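Local coordinates for protein adenylate kinase (Thermus thermophilus, PDB 3CM0) that probably catalyses the reversible transfer of the terminal phosphate of ATP to AMP, giving two ADP, a step in adenine nucleotide metabolism and cellular energy homeostasis, at residues A25-F30 against R179-L184; L67-I72 against A92-R97. One frame throughout, in Å; residues are numbered along the deposited sequence.

Contact 1: A25-F30 against R179-L184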
ATOM      1  N   ALA A  25      -7.004  -4.718  -9.215  1.00 17.62           N
ATOM      2  CA  ALA A  25      -8.130  -3.787  -9.031  1.00 19.31           C
ATOM      3  C   ALA A  25      -8.977  -3.743 -10.280  1.00 27.50           C
ATOM      4  O   ALA A  25     -10.183  -3.982 -10.237  1.00 23.63           O
ATOM      5  CB  ALA A  25      -7.613  -2.385  -8.720  1.00 25.62           C
ATOM      6  N   GLN A  26      -8.319  -3.434 -11.390  1.00 29.25           N
ATOM      7  CA  GLN A  26      -8.976  -3.333 -12.693  1.00 28.09           C
ATOM      8  C   GLN A  26      -9.653  -4.633 -13.140  1.00 28.85           C
ATOM      9  O   GLN A  26     -10.768  -4.610 -13.675  1.00 31.21           O
ATOM     10  CB  GLN A  26      -7.958  -2.877 -13.740  1.00 35.44           C
ATOM     11  CG  GLN A  26      -7.409  -1.466 -13.496  1.00 45.17           C
ATOM     12  CD  GLN A  26      -6.395  -1.024 -14.545  1.00 57.68           C
ATOM     13  OE1 GLN A  26      -6.660  -1.089 -15.744  1.00 69.28           O
ATOM     14  NE2 GLN A  26      -5.235  -0.561 -14.096  1.00 42.99           N
ATOM     15  N   GLU A  27      -9.001  -5.769 -12.926  1.00 24.64           N
ATOM     16  CA  GLU A  27      -9.568  -7.035 -13.339  1.00 24.76           C
ATOM     17  C   GLU A  27     -10.685  -7.603 -12.494  1.00 32.43           C
ATOM     18  O   GLU A  27     -11.628  -8.168 -13.031  1.00 33.13           O
ATOM     19  CB  GLU A  27      -8.475  -8.095 -13.479  1.00 30.04           C
ATOM     20  CG  GLU A  27      -7.464  -7.745 -14.543  1.00 38.09           C
ATOM     21  CD  GLU A  27      -6.560  -8.916 -14.909  1.00 40.44           C
ATOM     22  OE1 GLU A  27      -6.704 -10.005 -14.315  1.00 39.37           O
ATOM     23  OE2 GLU A  27      -5.708  -8.733 -15.797  1.00 32.12           O
ATOM     24  N   LEU A  28     -10.618  -7.454 -11.178  1.00 23.03           N
ATOM     25  CA  LEU A  28     -11.670  -8.047 -10.362  1.00 22.39           C
ATOM     26  C   LEU A  28     -12.704  -7.096  -9.749  1.00 17.36           C
ATOM     27  O   LEU A  28     -13.588  -7.539  -8.998  1.00 26.60           O
ATOM     28  CB  LEU A  28     -11.047  -8.911  -9.257  1.00 24.19           C
ATOM     29  CG  LEU A  28     -10.177 -10.071  -9.737  1.00 30.24           C
ATOM     30  CD1 LEU A  28      -9.861 -10.939  -8.547  1.00 27.64           C
ATOM     31  CD2 LEU A  28     -10.885 -10.898 -10.803  1.00 33.89           C
ATOM     32  N   GLY A  29     -12.590  -5.822 -10.061  1.00 18.03           N
ATOM     33  CA  GLY A  29     -13.539  -4.842  -9.562  1.00 23.29           C
ATOM     34  C   GLY A  29     -13.305  -4.341  -8.144  1.00 21.89           C
ATOM     35  O   GLY A  29     -14.258  -4.098  -7.409  1.00 24.18           O
ATOM     36  N   PHE A  30     -12.042  -4.224  -7.738  1.00 23.19           N
ATOM     37  CA  PHE A  30     -11.739  -3.697  -6.399  1.00 24.72           C
ATOM     38  C   PHE A  30     -11.460  -2.217  -6.582  1.00 23.39           C
ATOM     39  O   PHE A  30     -10.873  -1.816  -7.592  1.00 19.94           O
ATOM     40  CB  PHE A  30     -10.452  -4.324  -5.805  1.00 19.79           C
ATOM     41  CG  PHE A  30     -10.620  -5.715  -5.288  1.00 19.00           C
ATOM     42  CD1 PHE A  30     -10.670  -5.955  -3.908  1.00 15.16           C
ATOM     43  CD2 PHE A  30     -10.736  -6.796  -6.159  1.00 25.64           C
ATOM     44  CE1 PHE A  30     -10.822  -7.246  -3.400  1.00 16.31           C
ATOM     45  CE2 PHE A  30     -10.893  -8.101  -5.670  1.00 27.98           C
ATOM     46  CZ  PHE A  30     -10.940  -8.328  -4.279  1.00 32.76           C
ATOM     47  N   ARG A 179       0.745 -15.652  -9.275  1.00 14.68           N
ATOM     48  CA  ARG A 179       1.049 -16.092  -7.917  1.00 15.32           C
ATOM     49  C   ARG A 179       0.210 -15.337  -6.899  1.00 16.03           C
ATOM     50  O   ARG A 179      -0.228 -15.909  -5.896  1.00 15.77           O
ATOM     51  CB  ARG A 179       2.541 -15.886  -7.599  1.00 16.29           C
ATOM     52  CG  ARG A 179       3.468 -16.782  -8.440  1.00 16.98           C
ATOM     53  CD  ARG A 179       4.941 -16.303  -8.339  1.00 25.04           C
ATOM     54  NE  ARG A 179       5.823 -17.057  -9.237  1.00 22.54           N
ATOM     55  CZ  ARG A 179       6.980 -16.612  -9.716  1.00 23.98           C
ATOM     56  NH1 ARG A 179       7.434 -15.390  -9.407  1.00 18.73           N
ATOM     57  NH2 ARG A 179       7.709 -17.414 -10.490  1.00 18.83           N
ATOM     58  N   ILE A 180       0.005 -14.049  -7.133  1.00 14.35           N
ATOM     59  CA  ILE A 180      -0.812 -13.264  -6.189  1.00 14.00           C
ATOM     60  C   ILE A 180      -2.259 -13.807  -6.182  1.00 18.39           C
ATOM     61  O   ILE A 180      -2.860 -14.002  -5.119  1.00 15.14           O
ATOM     62  CB  ILE A 180      -0.822 -11.778  -6.599  1.00 14.48           C
ATOM     63  CG1 ILE A 180       0.535 -11.170  -6.301  1.00 11.29           C
ATOM     64  CG2 ILE A 180      -1.998 -11.007  -5.891  1.00 14.65           C
ATOM     65  CD1 ILE A 180       0.796  -9.844  -7.014  1.00 14.43           C
ATOM     66  N   ARG A 181      -2.849 -14.025  -7.361  1.00 18.55           N
ATOM     67  CA  ARG A 181      -4.213 -14.554  -7.407  1.00 18.54           C
ATOM     68  C   ARG A 181      -4.286 -15.915  -6.708  1.00 19.81           C
ATOM     69  O   ARG A 181      -5.213 -16.187  -5.932  1.00 24.37           O
ATOM     70  CB  ARG A 181      -4.703 -14.647  -8.876  1.00 18.47           C
ATOM     71  CG  ARG A 181      -4.868 -13.270  -9.501  1.00 24.84           C
ATOM     72  CD  ARG A 181      -5.692 -13.325 -10.769  1.00 33.65           C
ATOM     73  NE  ARG A 181      -7.010 -13.901 -10.526  1.00 36.50           N
ATOM     74  CZ  ARG A 181      -8.005 -13.855 -11.400  1.00 35.75           C
ATOM     75  NH1 ARG A 181      -7.829 -13.252 -12.567  1.00 36.40           N
ATOM     76  NH2 ARG A 181      -9.163 -14.420 -11.107  1.00 29.85           N
ATOM     77  N   ALA A 182      -3.300 -16.780  -6.957  1.00 18.27           N
ATOM     78  CA  ALA A 182      -3.291 -18.078  -6.300  1.00 18.91           C
ATOM     79  C   ALA A 182      -3.182 -17.937  -4.786  1.00 22.96           C
ATOM     80  O   ALA A 182      -3.883 -18.628  -4.039  1.00 22.09           O
ATOM     81  CB  ALA A 182      -2.157 -18.916  -6.799  1.00 23.60           C
ATOM     82  N   ALA A 183      -2.303 -17.046  -4.336  1.00 19.73           N
ATOM     83  CA  ALA A 183      -2.132 -16.822  -2.899  1.00 19.21           C
ATOM     84  C   ALA A 183      -3.448 -16.365  -2.245  1.00 14.93           C
ATOM     85  O   ALA A 183      -3.779 -16.759  -1.111  1.00 21.25           O
ATOM     86  CB  ALA A 183      -1.060 -15.757  -2.673  1.00 17.12           C
ATOM     87  N   LEU A 184      -4.149 -15.462  -2.923  1.00 14.55           N
ATOM     88  CA  LEU A 184      -5.430 -14.930  -2.435  1.00 19.02           C
ATOM     89  C   LEU A 184      -6.612 -15.886  -2.652  1.00 26.83           C
ATOM     90  O   LEU A 184      -7.590 -15.877  -1.902  1.00 26.59           O
ATOM     91  CB  LEU A 184      -5.723 -13.604  -3.133  1.00 18.79           C
ATOM     92  CG  LEU A 184      -4.704 -12.531  -2.736  1.00 16.33           C
ATOM     93  CD1 LEU A 184      -4.865 -11.292  -3.614  1.00 17.46           C
ATOM     94  CD2 LEU A 184      -4.878 -12.190  -1.215  1.00 16.71           C
TER
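Leu28 and Arg181 mark the nearest approach of two backbones that stay well apart, their CA atoms 10.3 Å from each other. Segment 25-30 is the last turn of helix 17-28, the helix that follows the P-loop of this nucleoside monophosphate kinase fold, together with the turn leading into strand 31-33; segment 179-184 is the end of the C-terminal helix 173-184. Gly29 leaves the helix with positive phi (81°), and Phe30 N is hydrogen-bonded to Ala25 O as the chain turns down to the sheet. Both helices pack on the central parallel sheet, Ala25 on Ile81 of strand 79-83 and Ile180 on Phe9 and Val110; Leu184 touches Val7 of strand 4-10, as does Phe30 from the turn.

Above this floor the gap is spanned chiefly by Arg181, bent at chi3 (58°), which brings its guanidinium to the last turn of helix 17-28. There it meets Leu28, whose isobutyl group lies over one face of the guanidinium, CD2 being 3.9 Å from Arg181 NH2. Glu27 comes in from another direction, its chain extended beyond CG and crossing that of Arg181 at about a right angle; the carboxylate and guanidinium planes are 71° apart. The resulting salt bridge is long, and each group has a stronger partner elsewhere. Arg181 NH2 pairs with the C-terminal carboxylate of Ile186, while Glu27 takes a hydrogen bond from Tyr177 OH on OE1 and a salt bridge from Arg23 on OE2. The ion pair therefore links the Arg23-Glu27-Tyr177 group to the C-terminal carboxylate pair, probably adding only a weak electrostatic attraction. Its closest atoms, Glu27 OE1 and Arg181 NH1, are 3.9 Å apart, approaching obliquely to the guanidinium plane.

Contact 2: L67-I72 against A92-R97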
ATOM      1  N   LEU A  67      -8.977  10.975  11.003  1.00 19.96           N
ATOM      2  CA  LEU A  67      -9.550  11.519   9.781  1.00 21.01           C
ATOM      3  C   LEU A  67      -9.262  10.579   8.609  1.00 20.01           C
ATOM      4  O   LEU A  67     -10.100  10.362   7.744  1.00 15.45           O
ATOM      5  CB  LEU A  67      -8.958  12.911   9.535  1.00 27.94           C
ATOM      6  CG  LEU A  67      -9.533  13.616   8.315  1.00 34.58           C
ATOM      7  CD1 LEU A  67     -11.041  13.669   8.450  1.00 27.49           C
ATOM      8  CD2 LEU A  67      -8.947  15.012   8.209  1.00 43.42           C
ATOM      9  N   ILE A  68      -8.065  10.004   8.569  1.00 18.53           N
ATOM     10  CA  ILE A  68      -7.731   9.067   7.502  1.00 15.17           C
ATOM     11  C   ILE A  68      -8.683   7.847   7.565  1.00 10.16           C
ATOM     12  O   ILE A  68      -9.183   7.389   6.552  1.00 12.84           O
ATOM     13  CB  ILE A  68      -6.268   8.563   7.681  1.00 18.85           C
ATOM     14  CG1 ILE A  68      -5.303   9.745   7.503  1.00 22.60           C
ATOM     15  CG2 ILE A  68      -5.975   7.435   6.700  1.00 17.74           C
ATOM     16  CD1 ILE A  68      -3.858   9.381   7.733  1.00 32.67           C
ATOM     17  N   LEU A  69      -8.885   7.301   8.759  1.00 11.04           N
ATOM     18  CA  LEU A  69      -9.782   6.158   8.891  1.00 12.09           C
ATOM     19  C   LEU A  69     -11.232   6.564   8.559  1.00 16.21           C
ATOM     20  O   LEU A  69     -11.968   5.770   8.016  1.00 14.76           O
ATOM     21  CB  LEU A  69      -9.699   5.564  10.302  1.00 15.37           C
ATOM     22  CG  LEU A  69      -8.576   4.513  10.531  1.00 14.36           C
ATOM     23  CD1 LEU A  69      -8.943   3.257   9.818  1.00 17.86           C
ATOM     24  CD2 LEU A  69      -7.217   5.034  10.039  1.00 14.24           C
ATOM     25  N   GLU A  70     -11.625   7.793   8.900  1.00 17.71           N
ATOM     26  CA  GLU A  70     -12.967   8.276   8.546  1.00 16.72           C
ATOM     27  C   GLU A  70     -13.129   8.282   7.009  1.00 16.54           C
ATOM     28  O   GLU A  70     -14.160   7.835   6.468  1.00 19.59           O
ATOM     29  CB  GLU A  70     -13.186   9.691   9.095  1.00 17.56           C
ATOM     30  CG  GLU A  70     -14.472  10.384   8.506  1.00 22.20           C
ATOM     31  CD  GLU A  70     -15.737   9.662   8.895  1.00 17.85           C
ATOM     32  OE1 GLU A  70     -15.751   9.080  10.001  1.00 17.65           O
ATOM     33  OE2 GLU A  70     -16.732   9.690   8.128  1.00 19.16           O
ATOM     34  N   LEU A  71     -12.113   8.790   6.305  1.00 15.65           N
ATOM     35  CA  LEU A  71     -12.157   8.819   4.842  1.00 14.93           C
ATOM     36  C   LEU A  71     -12.218   7.421   4.258  1.00 18.59           C
ATOM     37  O   LEU A  71     -12.881   7.197   3.261  1.00 16.53           O
ATOM     38  CB  LEU A  71     -10.949   9.551   4.272  1.00 15.34           C
ATOM     39  CG  LEU A  71     -10.954  11.064   4.482  1.00 25.46           C
ATOM     40  CD1 LEU A  71      -9.691  11.683   3.908  1.00 31.07           C
ATOM     41  CD2 LEU A  71     -12.200  11.664   3.827  1.00 26.63           C
ATOM     42  N   ILE A  72     -11.480   6.480   4.851  1.00 14.69           N
ATOM     43  CA  ILE A  72     -11.545   5.118   4.355  1.00 12.93           C
ATOM     44  C   ILE A  72     -12.963   4.547   4.584  1.00 12.82           C
ATOM     45  O   ILE A  72     -13.530   3.854   3.705  1.00 17.81           O
ATOM     46  CB  ILE A  72     -10.480   4.238   5.066  1.00 16.49           C
ATOM     47  CG1 ILE A  72      -9.086   4.684   4.617  1.00 16.68           C
ATOM     48  CG2 ILE A  72     -10.720   2.747   4.735  1.00 12.10           C
ATOM     49  CD1 ILE A  72      -7.931   4.018   5.437  1.00 12.69           C
ATOM     50  N   ALA A  92      -2.694  -0.027  11.300  1.00 10.77           N
ATOM     51  CA  ALA A  92      -3.067  -1.417  11.005  1.00 11.33           C
ATOM     52  C   ALA A  92      -4.137  -1.854  11.978  1.00  8.44           C
ATOM     53  O   ALA A  92      -5.113  -2.508  11.606  1.00  9.76           O
ATOM     54  CB  ALA A  92      -1.845  -2.368  11.116  1.00 11.19           C
ATOM     55  N   GLU A  93      -3.940  -1.539  13.257  1.00  8.49           N
ATOM     56  CA  GLU A  93      -4.932  -1.918  14.247  1.00  9.99           C
ATOM     57  C   GLU A  93      -6.303  -1.241  14.004  1.00 13.15           C
ATOM     58  O   GLU A  93      -7.355  -1.891  14.034  1.00 12.18           O
ATOM     59  CB  GLU A  93      -4.385  -1.557  15.625  1.00 12.00           C
ATOM     60  CG  GLU A  93      -3.216  -2.502  15.996  1.00  9.91           C
ATOM     61  CD  GLU A  93      -2.620  -2.188  17.370  1.00 21.02           C
ATOM     62  OE1 GLU A  93      -3.247  -1.381  18.086  1.00 25.04           O
ATOM     63  OE2 GLU A  93      -1.550  -2.759  17.731  1.00 19.22           O
ATOM     64  N   ALA A  94      -6.267   0.054  13.740  1.00 13.25           N
ATOM     65  CA  ALA A  94      -7.495   0.811  13.484  1.00 17.01           C
ATOM     66  C   ALA A  94      -8.198   0.270  12.243  1.00 14.00           C
ATOM     67  O   ALA A  94      -9.422   0.157  12.207  1.00 13.41           O
ATOM     68  CB  ALA A  94      -7.163   2.278  13.311  1.00 15.10           C
ATOM     69  N   LEU A  95      -7.428  -0.080  11.209  1.00  8.66           N
ATOM     70  CA  LEU A  95      -8.049  -0.608   9.999  1.00  9.12           C
ATOM     71  C   LEU A  95      -8.698  -1.938  10.271  1.00 11.80           C
ATOM     72  O   LEU A  95      -9.778  -2.234   9.754  1.00 11.39           O
ATOM     73  CB  LEU A  95      -7.000  -0.740   8.875  1.00  9.51           C
ATOM     74  CG  LEU A  95      -7.471  -1.369   7.562  1.00  9.56           C
ATOM     75  CD1 LEU A  95      -8.632  -0.464   6.997  1.00 14.32           C
ATOM     76  CD2 LEU A  95      -6.322  -1.453   6.524  1.00 11.14           C
ATOM     77  N   ASP A  96      -8.074  -2.785  11.093  1.00 11.39           N
ATOM     78  CA  ASP A  96      -8.694  -4.077  11.368  1.00 12.54           C
ATOM     79  C   ASP A  96     -10.034  -3.893  12.079  1.00 13.71           C
ATOM     80  O   ASP A  96     -10.997  -4.638  11.830  1.00 13.29           O
ATOM     81  CB  ASP A  96      -7.784  -4.947  12.237  1.00 16.63           C
ATOM     82  CG  ASP A  96      -6.862  -5.869  11.410  1.00 26.78           C
ATOM     83  OD1 ASP A  96      -6.898  -5.864  10.148  1.00 21.33           O
ATOM     84  OD2 ASP A  96      -6.087  -6.604  12.055  1.00 24.92           O
ATOM     85  N   ARG A  97     -10.097  -2.934  12.979  1.00 15.07           N
ATOM     86  CA  ARG A  97     -11.368  -2.662  13.664  1.00 17.78           C
ATOM     87  C   ARG A  97     -12.436  -2.199  12.655  1.00 18.23           C
ATOM     88  O   ARG A  97     -13.600  -2.635  12.698  1.00 14.71           O
ATOM     89  CB  ARG A  97     -11.159  -1.596  14.736  1.00 19.13           C
ATOM     90  CG  ARG A  97     -10.185  -2.040  15.855  1.00 25.26           C
ATOM     91  CD  ARG A  97     -10.311  -1.103  17.058  1.00 34.03           C
ATOM     92  NE  ARG A  97      -9.690   0.197  16.795  1.00 36.17           N
ATOM     93  CZ  ARG A  97      -8.401   0.469  16.991  1.00 37.67           C
ATOM     94  NH1 ARG A  97      -7.583  -0.470  17.455  1.00 41.16           N
ATOM     95  NH2 ARG A  97      -7.929   1.682  16.728  1.00 43.26           N
TER
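Leu69 projects from helix 65-75 onto Ala94 and Leu95 of helix 89-101, making the main contact between two helices that run in roughly the same direction. Their local axes are inclined by 33° and come no nearer than 10.7 Å; across the gap, Leu69 and Ile72 on one helix face Ala94 and Leu95 on the other. With CG anti to its own carbonyl carbon (chi1 -86°), Leu69 turns its branch point to the methyl of Ala94, CG lying 3.8 Å from Ala94 CB. CD1 continues past that methyl to the backbone and rests 3.9 Å from Leu95 N, against the peptide joining Ala94 to Leu95.

One turn further along, Ile72 also points across, but its contact is looser: its CG2 methyl stands 4.4 Å from CD1 of Leu95. The latter side chain leaves its helix obliquely, and chi1 of 176° puts CG anti to the backbone N, with the end of the group nearer to Ile72 than its start. Ile72 also touches Phe85 and lies close to Thr35, both predicted to bind AMP, which places this packing next to the predicted AMP site. The contact joins two CORE helices, the first of which follows the NMP region. Wholly apolar between side chains, it depends on shape and burial and imposes no directional polar bond on the helix pair.

Overall arrangement
Contact 1 is a surface contact and contact 2 is partly buried; their centres lie 22 Å apart and they share no helix. Along the chain, both helices of contact 2 fall between the two segments of contact 1, which brings together early and late parts of the CORE, whereas contact 2 joins two helices separated by a single strand, 79-83. The chemistry follows the setting. At the C-terminal ends of its helices, contact 1 works through long, charged side chains with further polar partners, and a leucine packed on an arginine. Contact 2, beside the predicted AMP site, uses aliphatic groups and lacks ionic pairing across its helices.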